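Local coordinates for protein neurotoxin (PDB 1ZB7) that acts as a zinc endopeptidase in the cytosol of the host cell, where it cleaves synaptobrevins, VAMP2 at an Ala-Ala bond, at residues 34-39 against 44-49; 19-24 against 141-146; 76-81 against 86-91. All blocks are in the same frame, centred on the assembly; numbering follows the deposited sequence.

How the contacts relate
Contacts 1 and 2 lie in the mixed beta sheet of the protease; contact 3 joins helix 82-99, which packs on that sheet, to the loop before it. Contacts 1 and 2, with centres about 13 Å apart, share a seam: strand 34-38 pairs with strand 19-23, where A36 N meets I20 O at 2.7 Å and M22 N meets Y34 O at 2.9 Å. Contact 3, centred about 11 Å from contact 1, joins it by packing of P47 on F88 and by a probable hydrogen bond, 3.0 Å from R49 NH1 to Y78 O. Contacts 2 and 3 do not touch, their nearest atoms being about 7 Å apart. None contains the HExxH zinc motif, which is on helix 224-239.

Contact 1: 34-39 against 44-49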
loop_
_atom_site.group_PDB
_atom_site.type_symbol
_atom_site.label_atom_id
_atom_site.label_comp_id
_atom_site.label_asym_id
_atom_site.label_seq_id
_atom_site.Cartn_x
_atom_site.Cartn_y
_atom_site.Cartn_z
ATOM N N TYR A 34 -0.252 13.557 37.799
ATOM C CA TYR A 34 0.612 12.410 37.696
ATOM C C TYR A 34 2.057 12.746 37.986
ATOM O O TYR A 34 2.518 13.848 37.687
ATOM C CB TYR A 34 0.586 11.874 36.251
ATOM C CG TYR A 34 -0.775 11.571 35.691
ATOM C CD1 TYR A 34 -1.458 10.395 36.048
ATOM C CD2 TYR A 34 -1.369 12.424 34.778
ATOM C CE1 TYR A 34 -2.686 10.127 35.539
ATOM C CE2 TYR A 34 -2.612 12.161 34.254
ATOM C CZ TYR A 34 -3.262 11.010 34.633
ATOM O OH TYR A 34 -4.500 10.743 34.074
ATOM N N LYS A 35 2.796 11.749 38.447
ATOM C CA LYS A 35 4.203 11.871 38.817
ATOM C C LYS A 35 5.011 11.726 37.539
ATOM O O LYS A 35 4.815 10.804 36.808
ATOM C CB LYS A 35 4.581 10.904 39.936
ATOM C CG LYS A 35 6.070 10.926 40.290
ATOM C CD LYS A 35 6.410 10.181 41.569
ATOM C CE LYS A 35 7.788 10.480 42.018
ATOM N NZ LYS A 35 8.183 9.750 43.195
ATOM N N ALA A 36 5.805 12.754 37.195
ATOM C CA ALA A 36 6.566 12.809 35.948
ATOM C C ALA A 36 8.066 13.113 36.170
ATOM O O ALA A 36 8.436 13.663 37.170
ATOM C CB ALA A 36 5.846 13.855 34.882
ATOM N N PHE A 37 8.897 12.643 35.248
ATOM C CA PHE A 37 10.386 12.604 35.366
ATOM C C PHE A 37 10.995 13.242 34.101
ATOM O O PHE A 37 10.714 12.835 32.952
ATOM C CB PHE A 37 10.918 11.203 35.536
ATOM C CG PHE A 37 10.300 10.461 36.664
ATOM C CD1 PHE A 37 10.965 10.343 37.891
ATOM C CD2 PHE A 37 9.031 9.959 36.550
ATOM C CE1 PHE A 37 10.399 9.683 38.966
ATOM C CE2 PHE A 37 8.426 9.274 37.633
ATOM C CZ PHE A 37 9.147 9.151 38.856
ATOM N N ARG A 38 11.778 14.286 34.329
ATOM C CA ARG A 38 12.416 14.965 33.243
ATOM C C ARG A 38 13.782 14.347 33.045
ATOM O O ARG A 38 14.782 14.710 33.730
ATOM C CB ARG A 38 12.508 16.475 33.470
ATOM C CG ARG A 38 12.868 17.301 32.193
ATOM C CD ARG A 38 13.131 18.824 32.376
ATOM N NE ARG A 38 14.325 19.050 33.177
ATOM C CZ ARG A 38 14.378 19.668 34.365
ATOM N NH1 ARG A 38 13.288 20.161 34.923
ATOM N NH2 ARG A 38 15.534 19.751 35.037
ATOM N N ILE A 39 13.818 13.466 32.072
ATOM C CA ILE A 39 15.031 12.769 31.734
ATOM C C ILE A 39 16.032 13.523 30.818
ATOM O O ILE A 39 17.255 13.265 30.824
ATOM C CB ILE A 39 14.669 11.383 31.107
ATOM C CG1 ILE A 39 13.778 11.582 29.857
ATOM C CG2 ILE A 39 13.998 10.532 32.130
ATOM C CD1 ILE A 39 14.029 10.539 28.845
ATOM N N TRP A 44 9.673 14.564 29.174
ATOM C CA TRP A 44 9.162 14.026 30.391
ATOM C C TRP A 44 8.654 12.581 30.146
ATOM O O TRP A 44 8.056 12.310 29.117
ATOM C CB TRP A 44 7.996 14.891 30.888
ATOM C CG TRP A 44 8.469 16.249 31.299
ATOM C CD1 TRP A 44 8.692 17.411 30.453
ATOM C CD2 TRP A 44 8.782 16.688 32.610
ATOM N NE1 TRP A 44 9.077 18.421 31.200
ATOM C CE2 TRP A 44 9.150 18.061 32.511
ATOM C CE3 TRP A 44 8.777 16.072 33.857
ATOM C CZ2 TRP A 44 9.550 18.809 33.604
ATOM C CZ3 TRP A 44 9.215 16.795 34.954
ATOM C CH2 TRP A 44 9.567 18.162 34.835
ATOM N N ILE A 45 8.961 11.679 31.091
ATOM C CA ILE A 45 8.341 10.355 31.199
ATOM C C ILE A 45 7.291 10.338 32.332
ATOM O O ILE A 45 7.539 10.684 33.438
ATOM C CB ILE A 45 9.352 9.264 31.466
ATOM C CG1 ILE A 45 10.547 9.360 30.525
ATOM C CG2 ILE A 45 8.699 7.897 31.397
ATOM C CD1 ILE A 45 10.216 9.363 29.047
ATOM N N VAL A 46 6.115 9.916 31.978
ATOM C CA VAL A 46 4.998 9.703 32.866
ATOM C C VAL A 46 4.651 8.194 32.815
ATOM O O VAL A 46 3.996 7.736 31.892
ATOM C CB VAL A 46 3.778 10.539 32.522
ATOM C CG1 VAL A 46 2.729 10.428 33.596
ATOM C CG2 VAL A 46 4.141 12.037 32.372
ATOM N N PRO A 47 5.150 7.435 33.760
ATOM C CA PRO A 47 4.945 5.954 33.769
ATOM C C PRO A 47 3.575 5.536 34.271
ATOM O O PRO A 47 3.460 4.953 35.302
ATOM C CB PRO A 47 6.071 5.435 34.683
ATOM C CG PRO A 47 6.824 6.554 35.069
ATOM C CD PRO A 47 6.032 7.810 34.859
ATOM N N GLU A 48 2.553 5.889 33.513
ATOM C CA GLU A 48 1.229 5.613 33.875
ATOM C C GLU A 48 0.529 5.271 32.575
ATOM O O GLU A 48 0.922 5.686 31.507
ATOM C CB GLU A 48 0.476 6.846 34.400
ATOM C CG GLU A 48 1.085 7.638 35.513
ATOM C CD GLU A 48 0.625 7.176 36.877
ATOM O OE1 GLU A 48 -0.521 6.667 36.913
ATOM O OE2 GLU A 48 1.394 7.406 37.884
ATOM N N ARG A 49 -0.593 4.621 32.720
ATOM C CA ARG A 49 -1.480 4.397 31.614
ATOM C C ARG A 49 -2.151 5.703 31.226
ATOM O O ARG A 49 -2.572 6.431 32.065
ATOM C CB ARG A 49 -2.528 3.305 31.961
ATOM C CG ARG A 49 -1.903 1.987 32.408
ATOM C CD ARG A 49 -1.182 1.229 31.299
ATOM N NE ARG A 49 -2.121 0.715 30.305
ATOM C CZ ARG A 49 -2.833 -0.399 30.407
ATOM N NH1 ARG A 49 -2.644 -1.207 31.429
ATOM N NH2 ARG A 49 -3.678 -0.741 29.462
HETATM O O HOH W 1 0.860 9.635 39.583
HETATM O O HOH W 2 3.642 8.289 37.418
#
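R38 lies across W44 on one side of a beta hairpin: its CB sits 3.5 Å from the centroid of the six-membered ring, a CH-pi contact only 5° off the ring normal. With CG anti to the backbone N (chi1 -166°), the arginine chain runs on over the indole, CG and CD passing CE2 and CZ2. The guanidinium then stands perpendicular to the ring plane, near CZ2, and its NH1 makes a salt bridge with D17. A36 CB touches both V46 CG2, at 3.5 Å, and W44 CE3.

F37 and I45 form the antiparallel hydrogen-bonded pair. I45 N gives a nearly straight bond of 2.8 Å to F37 O, in the carbonyl plane, while F37 N returns a more bent one of 3.0 Å to I45 O. The F37 ring turns an edge to I45 O and to P47 CD. Past the bridged pairs, at the start of strand 34-38, Y34 CD1 lies 3.8 Å from E48 CG, and the bent glutamate brings OE2 to a water that bridges to K35 N; a second water, toward K35 O, is doubtful, being too close to OE2. The same OE2 has a salt bridge to K85.

Strand 34-38 is flanked by strand 19-23 and strand 43-46 by strand 158-161, while helix 82-99 packs over I39, I45 and P47 through I93, F96 and F88.

Contact 2: 19-24 against 141-146; sequences IIMMEP and KIIQPG
M21 and K141 meet where two antiparallel strands of the large mixed sheet, 19-23 and 137-142, draw apart towards the molecular surface. The firm part is small. K141 N donates to M21 O over 3.1 Å with an angle of 167° at the hydrogen. M21 CB and K141 CB stand 4.2 Å apart on the same face of the sheet. From there the side chains part: M21, bent at chi2 and chi3, carries its sulfur away from the other strand, and K141 leads its ammonium away as well, with a cation-pi contact to Y33.

I143 makes the looser side of the contact. Its CD1 reaches M21 CG at 4.2 Å, a light apolar touch, and past it the chain leaves strand 19-23 altogether, Q144 to G146 lying exposed. I143 N turns instead to the side chain of N16. Earlier in strand 137-142 the pairing continues, E23 bonding through its backbone to N139, while E23 OE1 receives N139 ND2.

Along its other edge, strand 19-23 makes backbone bonds from I20 and M22 to strand 34-38. Towards 141-146, M21 N and K141 O are too far apart to bond directly, and a water stands between them. Its approach to K141 O is unusually short and so doubtful; the sounder link is the bond it accepts from M21 N, at 3.2 Å.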
loop_
_atom_site.group_PDB
_atom_site.type_symbol
_atom_site.label_atom_id
_atom_site.label_comp_id
_atom_site.label_asym_id
_atom_site.label_seq_id
_atom_site.Cartn_x
_atom_site.Cartn_y
_atom_site.Cartn_z
ATOM N N ILE A 19 11.345 16.146 39.027
ATOM C CA ILE A 19 10.365 15.159 39.472
ATOM C C ILE A 19 9.178 15.940 40.024
ATOM O O ILE A 19 9.309 16.657 41.030
ATOM C CB ILE A 19 10.925 14.143 40.511
ATOM C CG1 ILE A 19 12.144 13.437 39.933
ATOM C CG2 ILE A 19 9.848 13.132 40.835
ATOM C CD1 ILE A 19 12.929 12.529 40.864
ATOM N N ILE A 20 8.065 15.873 39.307
ATOM C CA ILE A 20 6.927 16.717 39.565
ATOM C C ILE A 20 5.601 15.966 39.424
ATOM O O ILE A 20 5.538 14.804 38.897
ATOM C CB ILE A 20 6.907 17.999 38.546
ATOM C CG1 ILE A 20 6.613 17.523 37.106
ATOM C CG2 ILE A 20 8.191 18.799 38.538
ATOM C CD1 ILE A 20 6.230 18.733 36.088
ATOM N N MET A 21 4.549 16.643 39.902
ATOM C CA MET A 21 3.143 16.368 39.639
ATOM C C MET A 21 2.659 17.262 38.525
ATOM O O MET A 21 2.844 18.459 38.551
ATOM C CB MET A 21 2.304 16.564 40.895
ATOM C CG MET A 21 2.669 15.598 42.056
ATOM S SD MET A 21 2.727 13.823 41.625
ATOM C CE MET A 21 0.990 13.386 41.573
ATOM N N MET A 22 2.071 16.663 37.511
ATOM C CA MET A 22 1.675 17.387 36.348
ATOM C C MET A 22 0.324 16.930 35.820
ATOM O O MET A 22 -0.059 15.806 35.964
ATOM C CB MET A 22 2.745 17.311 35.216
ATOM C CG MET A 22 2.942 15.958 34.642
ATOM S SD MET A 22 3.341 15.853 32.918
ATOM C CE MET A 22 5.013 16.579 32.864
ATOM N N GLU A 23 -0.378 17.862 35.210
ATOM C CA GLU A 23 -1.686 17.639 34.668
ATOM C C GLU A 23 -1.589 18.014 33.187
ATOM O O GLU A 23 -1.613 19.148 32.838
ATOM C CB GLU A 23 -2.646 18.479 35.479
ATOM C CG GLU A 23 -4.030 18.024 35.482
ATOM C CD GLU A 23 -4.777 18.654 34.382
ATOM O OE1 GLU A 23 -5.257 19.800 34.636
ATOM O OE2 GLU A 23 -4.819 18.009 33.284
ATOM N N PRO A 24 -1.351 17.032 32.320
ATOM C CA PRO A 24 -1.053 17.313 30.896
ATOM C C PRO A 24 -2.211 17.414 29.893
ATOM O O PRO A 24 -1.970 17.586 28.727
ATOM C CB PRO A 24 -0.207 16.118 30.497
ATOM C CG PRO A 24 -0.631 15.000 31.440
ATOM C CD PRO A 24 -1.300 15.591 32.629
ATOM N N LYS A 141 2.142 21.260 39.538
ATOM C CA LYS A 141 1.769 21.541 40.902
ATOM C C LYS A 141 3.026 21.546 41.733
ATOM O O LYS A 141 3.676 20.498 41.844
ATOM C CB LYS A 141 0.827 20.462 41.382
ATOM C CG LYS A 141 -0.064 20.856 42.452
ATOM C CD LYS A 141 -0.811 19.654 42.996
ATOM C CE LYS A 141 -2.229 19.523 42.461
ATOM N NZ LYS A 141 -2.943 18.593 43.383
ATOM N N ILE A 142 3.323 22.684 42.351
ATOM C CA ILE A 142 4.462 22.869 43.256
ATOM C C ILE A 142 4.038 22.338 44.619
ATOM O O ILE A 142 3.164 22.895 45.215
ATOM C CB ILE A 142 4.866 24.388 43.423
ATOM C CG1 ILE A 142 5.127 25.091 42.083
ATOM C CG2 ILE A 142 6.067 24.538 44.299
ATOM C CD1 ILE A 142 6.332 24.527 41.293
ATOM N N ILE A 143 4.645 21.255 45.081
ATOM C CA ILE A 143 4.270 20.627 46.324
ATOM C C ILE A 143 5.148 21.144 47.441
ATOM O O ILE A 143 6.330 20.823 47.502
ATOM C CB ILE A 143 4.426 19.062 46.304
ATOM C CG1 ILE A 143 3.647 18.402 45.139
ATOM C CG2 ILE A 143 4.004 18.450 47.724
ATOM C CD1 ILE A 143 2.145 18.186 45.356
ATOM N N GLN A 144 4.550 21.895 48.351
ATOM C CA GLN A 144 5.268 22.440 49.494
ATOM C C GLN A 144 4.573 21.987 50.768
ATOM O O GLN A 144 3.353 22.127 50.884
ATOM C CB GLN A 144 5.315 23.975 49.452
ATOM C CG GLN A 144 5.947 24.604 48.163
ATOM C CD GLN A 144 7.488 24.522 48.086
ATOM O OE1 GLN A 144 8.092 23.567 48.572
ATOM N NE2 GLN A 144 8.113 25.518 47.430
ATOM N N PRO A 145 5.333 21.358 51.687
ATOM C CA PRO A 145 4.798 20.981 53.006
ATOM C C PRO A 145 4.501 22.164 53.923
ATOM O O PRO A 145 5.371 23.007 54.155
ATOM C CB PRO A 145 5.892 20.063 53.581
ATOM C CG PRO A 145 6.597 19.520 52.308
ATOM C CD PRO A 145 6.685 20.797 51.497
ATOM N N GLY A 146 3.258 22.237 54.397
ATOM C CA GLY A 146 2.839 23.326 55.276
ATOM C C GLY A 146 1.867 24.279 54.617
ATOM O O GLY A 146 0.978 24.805 55.278
HETATM O O HOH W 3 5.697 19.104 41.679
#

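Contact 3: 76-81 against 86-91; sequences PTYLKT and DKFLKT
Two side chains swung anti to their backbone N, Y78 (chi1 -174°) and F88 (chi1 -180°), bring the Y78 hydroxyl up to the F88 ring, between the loop before helix 82-99 and its first turns. Y78 OH arrives at the edge of the phenylalanine ring, in the ring plane and 3.6 Å from F88 CD1; the two side chains cross at about a right angle. L79 follows in the turn with CG beside its backbone N, and comes in from another side: CD2 packs on F88 CB at 3.7 Å, while CD1 lies over one face of the ring, displaced toward the rim. L79 CG in turn lies over a face of the Y78 ring, so the leucine touches both aromatic side chains.

A type II turn from T77 to K80 presents these neighbours together. No hydrogen bond links the two segments directly, but E84, in the intervening helical turn, accepts from L79 N, and T81 OG1 caps E84 N. Within the helix, K90 NZ makes a salt bridge to D86 OD2 at 2.7 Å, on the syn lone pair, and T91 OG1 bonds to K87 O.

P197 touches both Y78 and F88, and on this side helix 82-99 faces strand 43-46 and the loop after it.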
loop_
_atom_site.group_PDB
_atom_site.type_symbol
_atom_site.label_atom_id
_atom_site.label_comp_id
_atom_site.label_asym_id
_atom_site.label_seq_id
_atom_site.Cartn_x
_atom_site.Cartn_y
_atom_site.Cartn_z
ATOM N N PRO A 76 -4.844 -5.059 31.249
ATOM C CA PRO A 76 -5.270 -4.092 32.248
ATOM C C PRO A 76 -4.351 -3.863 33.451
ATOM O O PRO A 76 -4.466 -2.891 34.138
ATOM C CB PRO A 76 -6.543 -4.674 32.775
ATOM C CG PRO A 76 -6.855 -5.760 31.997
ATOM C CD PRO A 76 -5.812 -6.110 31.052
ATOM N N THR A 77 -3.432 -4.751 33.645
ATOM C CA THR A 77 -2.578 -4.862 34.796
ATOM C C THR A 77 -1.241 -4.221 34.527
ATOM O O THR A 77 -0.455 -4.035 35.447
ATOM C CB THR A 77 -2.445 -6.367 35.020
ATOM O OG1 THR A 77 -3.081 -6.678 36.240
ATOM C CG2 THR A 77 -0.996 -6.939 34.929
ATOM N N TYR A 78 -0.973 -3.851 33.268
ATOM C CA TYR A 78 0.295 -3.213 32.937
ATOM C C TYR A 78 0.332 -1.862 33.640
ATOM O O TYR A 78 -0.663 -1.150 33.703
ATOM C CB TYR A 78 0.451 -3.098 31.430
ATOM C CG TYR A 78 1.768 -2.587 30.939
ATOM C CD1 TYR A 78 2.906 -3.273 31.200
ATOM C CD2 TYR A 78 1.849 -1.427 30.120
ATOM C CE1 TYR A 78 4.117 -2.845 30.749
ATOM C CE2 TYR A 78 3.056 -0.987 29.634
ATOM C CZ TYR A 78 4.209 -1.669 29.962
ATOM O OH TYR A 78 5.471 -1.283 29.463
ATOM N N LEU A 79 1.493 -1.516 34.164
ATOM C CA LEU A 79 1.733 -0.263 34.903
ATOM C C LEU A 79 0.872 0.076 36.118
ATOM O O LEU A 79 0.598 1.244 36.352
ATOM C CB LEU A 79 1.691 0.954 33.957
ATOM C CG LEU A 79 2.644 0.938 32.806
ATOM C CD1 LEU A 79 2.672 2.235 32.128
ATOM C CD2 LEU A 79 4.032 0.591 33.271
ATOM N N LYS A 80 0.416 -0.899 36.865
ATOM C CA LYS A 80 -0.343 -0.661 38.081
ATOM C C LYS A 80 0.459 -0.597 39.341
ATOM O O LYS A 80 0.051 0.090 40.241
ATOM C CB LYS A 80 -1.371 -1.771 38.324
ATOM C CG LYS A 80 -2.366 -1.866 37.227
ATOM C CD LYS A 80 -2.983 -0.506 36.819
ATOM C CE LYS A 80 -2.965 -0.368 35.285
ATOM N NZ LYS A 80 -4.260 0.119 34.856
ATOM N N THR A 81 1.519 -1.392 39.453
ATOM C CA THR A 81 2.352 -1.302 40.637
ATOM C C THR A 81 3.517 -0.358 40.414
ATOM O O THR A 81 3.991 -0.215 39.312
ATOM C CB THR A 81 2.892 -2.618 41.079
ATOM O OG1 THR A 81 4.002 -2.982 40.250
ATOM C CG2 THR A 81 1.853 -3.652 41.025
ATOM N N ASP A 86 8.589 1.794 37.784
ATOM C CA ASP A 86 10.013 1.887 37.857
ATOM C C ASP A 86 10.710 1.176 36.713
ATOM O O ASP A 86 11.616 1.717 36.105
ATOM C CB ASP A 86 10.520 1.368 39.254
ATOM C CG ASP A 86 12.017 1.606 39.474
ATOM O OD1 ASP A 86 12.495 2.757 39.437
ATOM O OD2 ASP A 86 12.723 0.642 39.644
ATOM N N LYS A 87 10.240 -0.002 36.386
ATOM C CA LYS A 87 10.753 -0.753 35.217
ATOM C C LYS A 87 10.511 -0.071 33.854
ATOM O O LYS A 87 11.441 -0.045 32.952
ATOM C CB LYS A 87 10.198 -2.187 35.211
ATOM C CG LYS A 87 10.804 -3.056 34.113
ATOM C CD LYS A 87 10.485 -4.576 34.193
ATOM C CE LYS A 87 11.166 -5.290 32.974
ATOM N NZ LYS A 87 11.325 -6.728 33.041
ATOM N N PHE A 88 9.282 0.455 33.686
ATOM C CA PHE A 88 8.939 1.289 32.513
ATOM C C PHE A 88 9.869 2.535 32.354
ATOM O O PHE A 88 10.425 2.766 31.291
ATOM C CB PHE A 88 7.513 1.750 32.639
ATOM C CG PHE A 88 7.030 2.610 31.490
ATOM C CD1 PHE A 88 6.359 2.043 30.390
ATOM C CD2 PHE A 88 7.143 3.966 31.537
ATOM C CE1 PHE A 88 5.833 2.892 29.425
ATOM C CE2 PHE A 88 6.655 4.772 30.539
ATOM C CZ PHE A 88 6.047 4.206 29.461
ATOM N N LEU A 89 10.022 3.299 33.439
ATOM C CA LEU A 89 10.918 4.430 33.535
ATOM C C LEU A 89 12.410 4.147 33.169
ATOM O O LEU A 89 13.010 4.856 32.321
ATOM C CB LEU A 89 10.817 4.978 34.915
ATOM C CG LEU A 89 11.600 6.223 35.381
ATOM C CD1 LEU A 89 11.391 7.403 34.422
ATOM C CD2 LEU A 89 11.110 6.554 36.794
ATOM N N LYS A 90 12.953 3.109 33.775
ATOM C CA LYS A 90 14.271 2.619 33.500
ATOM C C LYS A 90 14.438 2.121 32.078
ATOM O O LYS A 90 15.476 2.368 31.433
ATOM C CB LYS A 90 14.698 1.588 34.593
ATOM C CG LYS A 90 15.192 2.336 35.876
ATOM C CD LYS A 90 15.078 1.552 37.100
ATOM C CE LYS A 90 15.616 2.348 38.351
ATOM N NZ LYS A 90 15.249 1.610 39.645
ATOM N N THR A 91 13.426 1.440 31.576
ATOM C CA THR A 91 13.462 0.971 30.188
ATOM C C THR A 91 13.436 2.184 29.221
ATOM O O THR A 91 14.174 2.217 28.280
ATOM C CB THR A 91 12.269 0.029 29.863
ATOM O OG1 THR A 91 12.276 -1.085 30.753
ATOM C CG2 THR A 91 12.310 -0.449 28.461
#